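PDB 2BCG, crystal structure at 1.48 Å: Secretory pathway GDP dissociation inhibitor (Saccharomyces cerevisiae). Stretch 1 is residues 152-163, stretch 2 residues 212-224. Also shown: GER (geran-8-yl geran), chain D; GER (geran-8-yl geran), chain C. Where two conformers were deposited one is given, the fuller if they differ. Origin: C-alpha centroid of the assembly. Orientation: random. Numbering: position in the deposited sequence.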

ATOM      1  N   LYS A 152      11.254 -33.190  14.125  1.00 29.12           N
ATOM      2  CA  LYS A 152      12.704 -33.239  13.987  1.00 29.50           C
ATOM      3  C   LYS A 152      13.169 -32.384  12.826  1.00 29.33           C
ATOM      4  O   LYS A 152      14.181 -31.701  12.925  1.00 29.27           O
ATOM      5  CB  LYS A 152      13.182 -34.677  13.830  1.00 30.19           C
ATOM      6  CG  LYS A 152      12.875 -35.509  15.053  1.00 32.12           C
ATOM      7  CD  LYS A 152      13.350 -36.923  14.895  1.00 34.65           C
ATOM      8  CE  LYS A 152      13.641 -37.499  16.275  1.00 34.84           C
ATOM      9  NZ  LYS A 152      14.031 -38.929  16.206  1.00 38.97           N
ATOM     10  N   PHE A 153      12.408 -32.408  11.733  1.00 28.60           N
ATOM     11  CA  PHE A 153      12.673 -31.530  10.595  1.00 28.45           C
ATOM     12  C   PHE A 153      12.655 -30.051  11.001  1.00 29.14           C
ATOM     13  O   PHE A 153      13.596 -29.310  10.708  1.00 29.21           O
ATOM     14  CB  PHE A 153      11.651 -31.793   9.486  1.00 27.43           C
ATOM     15  CG  PHE A 153      11.714 -30.807   8.355  1.00 26.01           C
ATOM     16  CD1 PHE A 153      12.740 -30.878   7.423  1.00 25.05           C
ATOM     17  CD2 PHE A 153      10.723 -29.826   8.205  1.00 24.12           C
ATOM     18  CE1 PHE A 153      12.808 -29.978   6.361  1.00 23.58           C
ATOM     19  CE2 PHE A 153      10.774 -28.927   7.154  1.00 22.83           C
ATOM     20  CZ  PHE A 153      11.819 -28.997   6.222  1.00 24.15           C
ATOM     21  N   LEU A 154      11.595 -29.626  11.678  1.00 29.76           N
ATOM     22  CA  LEU A 154      11.476 -28.225  12.067  1.00 30.90           C
ATOM     23  C   LEU A 154      12.490 -27.828  13.142  1.00 32.28           C
ATOM     24  O   LEU A 154      12.915 -26.671  13.195  1.00 32.52           O
ATOM     25  CB  LEU A 154      10.035 -27.893  12.501  1.00 30.72           C
ATOM     26  CG  LEU A 154       8.956 -27.939  11.405  1.00 30.34           C
ATOM     27  CD1 LEU A 154       7.615 -27.661  12.048  1.00 30.37           C
ATOM     28  CD2 LEU A 154       9.211 -26.949  10.264  1.00 28.96           C
ATOM     29  N   GLU A 155      12.887 -28.785  13.987  1.00 33.44           N
ATOM     30  CA  GLU A 155      13.944 -28.547  14.981  1.00 35.09           C
ATOM     31  C   GLU A 155      15.298 -28.299  14.306  1.00 35.05           C
ATOM     32  O   GLU A 155      16.116 -27.517  14.800  1.00 35.41           O
ATOM     33  CB  GLU A 155      14.036 -29.717  15.973  1.00 34.80           C
ATOM     34  CG  GLU A 155      12.922 -29.729  17.038  1.00 36.12           C
ATOM     35  CD  GLU A 155      12.874 -31.034  17.839  1.00 35.81           C
ATOM     36  OE1 GLU A 155      13.431 -32.062  17.367  1.00 38.86           O
ATOM     37  OE2 GLU A 155      12.275 -31.035  18.936  1.00 39.12           O
ATOM     38  N   TRP A 156      15.519 -28.958  13.177  1.00 35.42           N
ATOM     39  CA  TRP A 156      16.715 -28.739  12.374  1.00 35.91           C
ATOM     40  C   TRP A 156      16.681 -27.361  11.699  1.00 36.98           C
ATOM     41  O   TRP A 156      17.698 -26.650  11.701  1.00 37.57           O
ATOM     42  CB  TRP A 156      16.890 -29.877  11.367  1.00 34.18           C
ATOM     43  CG  TRP A 156      17.895 -29.621  10.293  1.00 33.51           C
ATOM     44  CD1 TRP A 156      19.256 -29.708  10.401  1.00 32.17           C
ATOM     45  CD2 TRP A 156      17.621 -29.275   8.934  1.00 32.15           C
ATOM     46  NE1 TRP A 156      19.846 -29.420   9.195  1.00 32.05           N
ATOM     47  CE2 TRP A 156      18.867 -29.153   8.273  1.00 31.03           C
ATOM     48  CE3 TRP A 156      16.445 -29.049   8.205  1.00 32.03           C
ATOM     49  CZ2 TRP A 156      18.969 -28.808   6.924  1.00 32.61           C
ATOM     50  CZ3 TRP A 156      16.545 -28.702   6.861  1.00 32.42           C
ATOM     51  CH2 TRP A 156      17.801 -28.584   6.233  1.00 33.01           C
ATOM     52  N   ILE A 157      15.522 -26.980  11.149  1.00 37.58           N
ATOM     53  CA  ILE A 157      15.296 -25.624  10.612  1.00 38.37           C
ATOM     54  C   ILE A 157      15.693 -24.562  11.650  1.00 39.13           C
ATOM     55  O   ILE A 157      16.395 -23.606  11.326  1.00 39.86           O
ATOM     56  CB  ILE A 157      13.801 -25.372  10.174  1.00 38.11           C
ATOM     57  CG1 ILE A 157      13.359 -26.306   9.033  1.00 37.25           C
ATOM     58  CG2 ILE A 157      13.566 -23.880   9.804  1.00 37.90           C
ATOM     59  CD1 ILE A 157      13.758 -25.885   7.630  1.00 35.29           C
ATOM     60  N   SER A 158      15.242 -24.746  12.889  1.00 40.04           N
ATOM     61  CA  SER A 158      15.496 -23.787  13.965  1.00 40.89           C
ATOM     62  C   SER A 158      16.965 -23.763  14.429  1.00 41.55           C
ATOM     63  O   SER A 158      17.490 -22.701  14.779  1.00 41.75           O
ATOM     64  CB  SER A 158      14.578 -24.076  15.153  1.00 40.87           C
ATOM     65  OG  SER A 158      14.577 -22.986  16.065  1.00 41.51           O
ATOM     66  N   SER A 159      17.613 -24.928  14.407  1.00 42.09           N
ATOM     67  CA  SER A 159      18.963 -25.102  14.962  1.00 42.85           C
ATOM     68  C   SER A 159      20.090 -24.914  13.970  1.00 43.22           C
ATOM     69  O   SER A 159      21.266 -24.871  14.356  1.00 43.70           O
ATOM     70  CB  SER A 159      19.097 -26.483  15.593  1.00 42.81           C
ATOM     71  OG  SER A 159      18.363 -26.526  16.796  1.00 43.59           O
ATOM     72  N   TYR A 160      19.749 -24.830  12.693  1.00 43.28           N
ATOM     73  CA  TYR A 160      20.765 -24.711  11.668  1.00 43.59           C
ATOM     74  C   TYR A 160      21.416 -23.330  11.729  1.00 44.25           C
ATOM     75  O   TYR A 160      20.740 -22.299  11.642  1.00 44.04           O
ATOM     76  CB  TYR A 160      20.173 -25.001  10.291  1.00 42.93           C
ATOM     77  CG  TYR A 160      21.140 -24.868   9.135  1.00 43.39           C
ATOM     78  CD1 TYR A 160      21.694 -25.994   8.534  1.00 41.58           C
ATOM     79  CD2 TYR A 160      21.481 -23.613   8.630  1.00 42.06           C
ATOM     80  CE1 TYR A 160      22.572 -25.875   7.462  1.00 41.66           C
ATOM     81  CE2 TYR A 160      22.360 -23.481   7.571  1.00 41.60           C
ATOM     82  CZ  TYR A 160      22.903 -24.614   6.992  1.00 43.34           C
ATOM     83  OH  TYR A 160      23.766 -24.473   5.933  1.00 42.32           O
ATOM     84  N   LYS A 161      22.733 -23.331  11.903  1.00 44.97           N
ATOM     85  CA  LYS A 161      23.531 -22.118  11.803  1.00 45.52           C
ATOM     86  C   LYS A 161      24.472 -22.324  10.640  1.00 45.85           C
ATOM     87  O   LYS A 161      25.204 -23.320  10.600  1.00 45.39           O
ATOM     88  CB  LYS A 161      24.307 -21.858  13.101  1.00 45.71           C
ATOM     89  CG  LYS A 161      23.438 -21.542  14.332  1.00 46.56           C
ATOM     90  CD  LYS A 161      22.849 -20.112  14.314  1.00 47.94           C
ATOM     91  CE  LYS A 161      21.414 -20.053  13.744  1.00 48.68           C
ATOM     92  NZ  LYS A 161      20.426 -20.926  14.473  1.00 47.76           N
ATOM     93  N   GLU A 162      24.421 -21.407   9.676  1.00 46.46           N
ATOM     94  CA  GLU A 162      25.275 -21.481   8.494  1.00 47.53           C
ATOM     95  C   GLU A 162      26.733 -21.611   8.910  1.00 48.20           C
ATOM     96  O   GLU A 162      27.453 -22.505   8.449  1.00 48.23           O
ATOM     97  CB  GLU A 162      25.085 -20.241   7.622  1.00 47.63           C
ATOM     98  CG  GLU A 162      25.821 -20.307   6.301  1.00 48.55           C
ATOM     99  CD  GLU A 162      25.492 -21.563   5.517  1.00 49.34           C
ATOM    100  OE1 GLU A 162      24.297 -21.919   5.421  1.00 49.72           O
ATOM    101  OE2 GLU A 162      26.432 -22.194   4.997  1.00 51.01           O
ATOM    102  N   ASP A 163      27.109 -20.718   9.826  1.00 48.83           N
ATOM    103  CA  ASP A 163      28.429 -20.592  10.433  1.00 49.63           C
ATOM    104  C   ASP A 163      29.014 -21.904  10.942  1.00 49.60           C
ATOM    105  O   ASP A 163      30.215 -22.139  10.817  1.00 49.76           O
ATOM    106  CB  ASP A 163      28.319 -19.614  11.613  1.00 49.92           C
ATOM    107  CG  ASP A 163      29.509 -18.686  11.714  1.00 50.67           C
ATOM    108  OD1 ASP A 163      30.658 -19.177  11.638  1.00 52.64           O
ATOM    109  OD2 ASP A 163      29.291 -17.465  11.870  1.00 51.93           O
ATOM    110  N   ALA A 212      18.276 -27.151  -1.839  1.00 26.77           N
ATOM    111  CA  ALA A 212      17.426 -26.961  -0.673  1.00 26.68           C
ATOM    112  C   ALA A 212      17.366 -25.521  -0.152  1.00 26.64           C
ATOM    113  O   ALA A 212      16.347 -25.108   0.416  1.00 25.94           O
ATOM    114  CB  ALA A 212      17.868 -27.899   0.437  1.00 25.34           C
ATOM    115  N   ARG A 213      18.452 -24.766  -0.351  1.00 26.47           N
ATOM    116  CA  ARG A 213      18.626 -23.448   0.273  1.00 27.14           C
ATOM    117  C   ARG A 213      17.384 -22.521   0.225  1.00 26.60           C
ATOM    118  O   ARG A 213      16.950 -22.052   1.288  1.00 26.34           O
ATOM    119  CB  ARG A 213      19.879 -22.741  -0.302  1.00 27.62           C
ATOM    120  CG  ARG A 213      20.008 -21.247   0.048  1.00 30.18           C
ATOM    121  CD  ARG A 213      20.968 -20.991   1.206  1.00 34.29           C
ATOM    122  NE  ARG A 213      22.318 -21.515   0.989  1.00 34.79           N
ATOM    123  CZ  ARG A 213      23.169 -21.751   1.981  1.00 34.33           C
ATOM    124  NH1 ARG A 213      22.809 -21.474   3.229  1.00 36.03           N
ATOM    125  NH2 ARG A 213      24.375 -22.245   1.740  1.00 36.57           N
ATOM    126  N   PRO A 214      16.846 -22.225  -0.991  1.00 26.40           N
ATOM    127  CA  PRO A 214      15.650 -21.351  -1.120  1.00 26.24           C
ATOM    128  C   PRO A 214      14.436 -21.876  -0.368  1.00 25.02           C
ATOM    129  O   PRO A 214      13.735 -21.096   0.253  1.00 24.77           O
ATOM    130  CB  PRO A 214      15.349 -21.332  -2.618  1.00 26.15           C
ATOM    131  CG  PRO A 214      16.210 -22.389  -3.218  1.00 28.36           C
ATOM    132  CD  PRO A 214      17.348 -22.655  -2.306  1.00 26.97           C
ATOM    133  N   SER A 215      14.187 -23.183  -0.443  1.00 23.89           N
ATOM    134  CA  SER A 215      13.126 -23.801   0.368  1.00 22.64           C
ATOM    135  C   SER A 215      13.382 -23.649   1.871  1.00 22.97           C
ATOM    136  O   SER A 215      12.461 -23.325   2.623  1.00 22.32           O
ATOM    137  CB  SER A 215      12.936 -25.289   0.006  1.00 22.32           C
ATOM    138  OG  SER A 215      12.553 -25.452  -1.345  1.00 23.62           O
ATOM    139  N   PHE A 216      14.624 -23.885   2.312  1.00 22.56           N
ATOM    140  CA  PHE A 216      14.998 -23.730   3.713  1.00 22.31           C
ATOM    141  C   PHE A 216      14.690 -22.307   4.189  1.00 22.51           C
ATOM    142  O   PHE A 216      14.076 -22.103   5.247  1.00 22.09           O
ATOM    143  CB  PHE A 216      16.504 -24.025   3.905  1.00 22.55           C
ATOM    144  CG  PHE A 216      16.964 -23.926   5.338  1.00 24.05           C
ATOM    145  CD1 PHE A 216      17.375 -22.701   5.874  1.00 25.11           C
ATOM    146  CD2 PHE A 216      16.988 -25.059   6.158  1.00 25.96           C
ATOM    147  CE1 PHE A 216      17.785 -22.614   7.209  1.00 26.62           C
ATOM    148  CE2 PHE A 216      17.402 -24.973   7.493  1.00 26.81           C
ATOM    149  CZ  PHE A 216      17.795 -23.753   8.014  1.00 26.35           C
ATOM    150  N   GLU A 217      15.165 -21.329   3.417  1.00 22.72           N
ATOM    151  CA  GLU A 217      14.905 -19.924   3.748  1.00 23.49           C
ATOM    152  C   GLU A 217      13.410 -19.561   3.760  1.00 22.25           C
ATOM    153  O   GLU A 217      12.979 -18.832   4.655  1.00 22.85           O
ATOM    154  CB  GLU A 217      15.752 -18.949   2.905  0.70 23.75           C
ATOM    155  CG  GLU A 217      15.451 -18.867   1.402  0.70 25.25           C
ATOM    156  CD  GLU A 217      16.555 -18.161   0.569  0.70 25.57           C
ATOM    157  OE1 GLU A 217      17.543 -17.662   1.148  0.70 29.63           O
ATOM    158  OE2 GLU A 217      16.418 -18.082  -0.679  0.70 31.51           O
ATOM    159  N   ARG A 218      12.630 -20.060   2.792  1.00 21.29           N
ATOM    160  CA  ARG A 218      11.168 -19.807   2.772  1.00 20.65           C
ATOM    161  C   ARG A 218      10.468 -20.414   3.996  1.00 20.00           C
ATOM    162  O   ARG A 218       9.598 -19.778   4.585  1.00 18.29           O
ATOM    163  CB  ARG A 218      10.502 -20.315   1.488  1.00 20.90           C
ATOM    164  CG  ARG A 218      10.805 -19.567   0.175  1.00 24.13           C
ATOM    165  CD  ARG A 218      10.100 -20.338  -0.927  1.00 28.63           C
ATOM    166  NE  ARG A 218      10.079 -19.700  -2.234  1.00 31.50           N
ATOM    167  CZ  ARG A 218       8.994 -19.518  -2.986  1.00 31.81           C
ATOM    168  NH1 ARG A 218       7.793 -19.939  -2.582  1.00 31.36           N
ATOM    169  NH2 ARG A 218       9.111 -18.920  -4.169  1.00 34.90           N
ATOM    170  N   ILE A 219      10.838 -21.640   4.376  1.00 19.14           N
ATOM    171  CA  ILE A 219      10.268 -22.282   5.541  1.00 19.35           C
ATOM    172  C   ILE A 219      10.652 -21.550   6.824  1.00 19.34           C
ATOM    173  O   ILE A 219       9.817 -21.309   7.691  1.00 19.50           O
ATOM    174  CB  ILE A 219      10.697 -23.778   5.603  1.00 19.23           C
ATOM    175  CG1 ILE A 219      10.155 -24.521   4.372  1.00 18.57           C
ATOM    176  CG2 ILE A 219      10.234 -24.417   6.925  1.00 18.77           C
ATOM    177  CD1 ILE A 219      10.897 -25.824   4.084  1.00 20.28           C
ATOM    178  N   LEU A 220      11.936 -21.198   6.959  1.00 20.37           N
ATOM    179  CA  LEU A 220      12.342 -20.342   8.064  1.00 20.38           C
ATOM    180  C   LEU A 220      11.565 -19.009   8.115  1.00 19.36           C
ATOM    181  O   LEU A 220      11.091 -18.627   9.197  1.00 19.65           O
ATOM    182  CB  LEU A 220      13.843 -20.075   7.996  1.00 21.11           C
ATOM    183  CG  LEU A 220      14.490 -19.335   9.163  1.00 23.77           C
ATOM    184  CD1 LEU A 220      14.349 -20.054  10.503  1.00 25.29           C
ATOM    185  CD2 LEU A 220      15.953 -19.126   8.771  1.00 24.55           C
ATOM    186  N   LEU A 221      11.437 -18.349   6.956  1.00 19.23           N
ATOM    187  CA  LEU A 221      10.644 -17.091   6.831  1.00 19.20           C
ATOM    188  C   LEU A 221       9.209 -17.305   7.317  1.00 19.14           C
ATOM    189  O   LEU A 221       8.675 -16.485   8.055  1.00 18.99           O
ATOM    190  CB  LEU A 221      10.650 -16.555   5.398  1.00 19.31           C
ATOM    191  CG  LEU A 221       9.780 -15.307   5.121  1.00 19.59           C
ATOM    192  CD1 LEU A 221      10.187 -14.107   5.992  1.00 20.64           C
ATOM    193  CD2 LEU A 221       9.767 -14.948   3.668  1.00 20.30           C
ATOM    194  N   TYR A 222       8.586 -18.411   6.914  1.00 18.35           N
ATOM    195  CA  TYR A 222       7.223 -18.699   7.360  1.00 18.11           C
ATOM    196  C   TYR A 222       7.152 -18.844   8.872  1.00 18.47           C
ATOM    197  O   TYR A 222       6.279 -18.251   9.526  1.00 18.68           O
ATOM    198  CB  TYR A 222       6.709 -19.985   6.694  1.00 17.32           C
ATOM    199  CG  TYR A 222       5.252 -20.310   6.970  1.00 17.91           C
ATOM    200  CD1 TYR A 222       4.873 -20.908   8.185  1.00 17.61           C
ATOM    201  CD2 TYR A 222       4.265 -20.032   6.012  1.00 16.83           C
ATOM    202  CE1 TYR A 222       3.527 -21.215   8.454  1.00 17.61           C
ATOM    203  CE2 TYR A 222       2.910 -20.329   6.257  1.00 16.34           C
ATOM    204  CZ  TYR A 222       2.556 -20.925   7.481  1.00 17.49           C
ATOM    205  OH  TYR A 222       1.224 -21.192   7.738  1.00 19.36           O
ATOM    206  N   CYS A 223       8.045 -19.663   9.440  1.00 19.16           N
ATOM    207  CA  CYS A 223       8.044 -19.894  10.881  1.00 20.86           C
ATOM    208  C   CYS A 223       8.348 -18.615  11.661  1.00 20.32           C
ATOM    209  O   CYS A 223       7.675 -18.315  12.641  1.00 20.38           O
ATOM    210  CB  CYS A 223       9.044 -20.985  11.263  1.00 21.42           C
ATOM    211  SG  CYS A 223       8.620 -22.597  10.562  1.00 25.34           S
ATOM    212  N   GLN A 224       9.331 -17.843  11.203  1.00 20.14           N
ATOM    213  CA  GLN A 224       9.608 -16.548  11.843  1.00 20.89           C
ATOM    214  C   GLN A 224       8.400 -15.601  11.752  1.00 19.88           C
ATOM    215  O   GLN A 224       8.098 -14.874  12.688  1.00 21.00           O
ATOM    216  CB  GLN A 224      10.829 -15.884  11.217  1.00 21.27           C
ATOM    217  CG  GLN A 224      12.145 -16.625  11.448  1.00 24.11           C
ATOM    218  CD  GLN A 224      13.257 -16.046  10.611  1.00 27.51           C
ATOM    219  OE1 GLN A 224      13.016 -15.451   9.553  1.00 29.13           O
ATOM    220  NE2 GLN A 224      14.497 -16.224  11.072  1.00 28.35           N
TER
HETATM  221  C1  GER D2000      11.664 -20.473  14.362  1.00 51.47           C
HETATM  222  C2  GER D2000      10.581 -21.565  14.549  1.00 52.02           C
HETATM  223  C3  GER D2000      10.577 -22.815  13.906  1.00 51.01           C
HETATM  224  C4  GER D2000      11.674 -23.243  12.919  1.00 51.43           C
HETATM  225  C5  GER D2000       9.417 -23.784  14.185  1.00 51.52           C
HETATM  226  C6  GER D2000       9.807 -24.960  15.093  1.00 50.88           C
HETATM  227  C7  GER D2000       8.675 -25.655  15.533  1.00 49.83           C
HETATM  228  C8  GER D2000       8.578 -26.953  16.050  1.00 48.99           C
HETATM  229  C9  GER D2000       9.826 -27.838  16.220  1.00 48.29           C
HETATM  230  C10 GER D2000       7.199 -27.486  16.482  1.00 47.50           C
HETATM  231  C11 GER D2000       6.588 -28.500  15.497  1.00 45.01           C
HETATM  232  C12 GER D2000       5.543 -29.200  16.102  1.00 42.40           C
HETATM  233  C13 GER D2000       4.741 -30.220  15.585  1.00 40.50           C
HETATM  234  C14 GER D2000       4.908 -30.750  14.163  1.00 39.40           C
HETATM  235  C15 GER D2000       3.653 -30.827  16.469  1.00 39.28           C
HETATM  236  C16 GER D2000       4.173 -32.059  17.194  1.00 37.80           C
HETATM  237  C17 GER D2000       3.130 -32.765  17.773  1.00 37.47           C
HETATM  238  C18 GER D2000       3.069 -34.143  17.960  1.00 36.99           C
HETATM  239  C19 GER D2000       4.238 -35.042  17.507  1.00 37.00           C
HETATM  240  C20 GER D2000       1.822 -34.755  18.630  1.00 37.76           C
HETATM  241  C1  GER C4000      10.231 -19.558  18.430  1.00 64.05           C
HETATM  242  C2  GER C4000       8.749 -19.959  18.574  1.00 64.74           C
HETATM  243  C3  GER C4000       8.303 -21.286  18.488  1.00 63.65           C
HETATM  244  C4  GER C4000       9.296 -22.439  18.253  1.00 64.36           C
HETATM  245  C5  GER C4000       6.799 -21.618  18.640  1.00 63.21           C
HETATM  246  C6  GER C4000       5.950 -21.154  17.438  1.00 67.19           C
HETATM  247  C7  GER C4000       5.824 -22.136  16.443  1.00 59.43           C
HETATM  248  C8  GER C4000       6.024 -21.966  15.063  1.00 64.88           C
HETATM  249  C9  GER C4000       6.458 -20.596  14.530  1.00 61.02           C
HETATM  250  C10 GER C4000       5.868 -23.145  14.071  1.00 55.16           C
HETATM  251  C11 GER C4000       4.500 -23.319  13.373  1.00 62.53           C
HETATM  252  C12 GER C4000       4.381 -24.667  13.002  1.00 52.76           C
HETATM  253  C13 GER C4000       3.827 -25.315  11.886  1.00 59.15           C
HETATM  254  C14 GER C4000       3.166 -24.539  10.735  1.00 54.56           C
HETATM  255  C15 GER C4000       3.902 -26.853  11.833  1.00 50.32           C
HETATM  256  C16 GER C4000       2.666 -27.531  11.227  1.00 55.88           C
HETATM  257  C17 GER C4000       2.251 -28.626  11.990  1.00 53.63           C
HETATM  258  C18 GER C4000       1.290 -29.608  11.709  1.00 52.09           C
HETATM  259  C19 GER C4000       0.474 -29.647  10.410  1.00 52.11           C
HETATM  260  C20 GER C4000       1.035 -30.699  12.739  1.00 52.59           C

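When two helices cross nearly at right angles, they share little backbone, and the contact depends on which rotamers carry side-chain ends into the crossing. The GDP dissociation inhibitor of yeast gives a clear example. Helix 152-159 and helix 212-224 cross at 92°, their axes 10.3 Å apart at closest approach, with Ile157 CA and Leu220 CA the nearest CA pair at 6.6 Å.

Most of the contacting residues point their CA-to-CB bonds sideways, so chi angles do the reaching. Phe216, with chi1 at t, extends its ring across to the first helix and gives up the largest area in the contact. Its edge meets the face of the Trp156 six-membered ring, with centroids 5.2 Å apart and planes at 77°, an arrangement that sets weakly positive ring hydrogens against pi electrons. Trp156 also has chi1 at t. Ile157, m at both chi angles, brings CD1 to 3.6 Å from Phe216 CD2 and 3.9 Å from Ile219 CG2, while its CG2 lies 4.0 Å from Leu220 CD1; one branched side chain thus touches three residues. Ile219, which points its CA-to-CB bond toward the first helix, also places CD1 3.9 Å from Phe153 CZ, at the edge of that ring.

Tyr160, the first residue to leave helical phi/psi, points its CA-to-CB bond toward the second helix, and its CB packs 3.5 Å from Phe216 CZ. Beyond this apolar patch, Arg213, with chi1 at t, chi2 off the wells at 100° and chi3 at p, curls its guanidinium across to Glu162. Arg213 NH1 donates to Glu162 OE1 at 2.7 Å in a nearly linear hydrogen bond, 171° at the hydrogen, that is part of a salt bridge. Tyr160 OH donates to the same Glu162 OE1, also at 2.7 Å, so one carboxylate oxygen joins both stretches.

At the other end, lipid continues the apolar packing: C4 of the chain D geranylgeranyl group lies 3.7 Å from Ile157 CG2, and its C3 lies 3.6 Å from Cys223 CB.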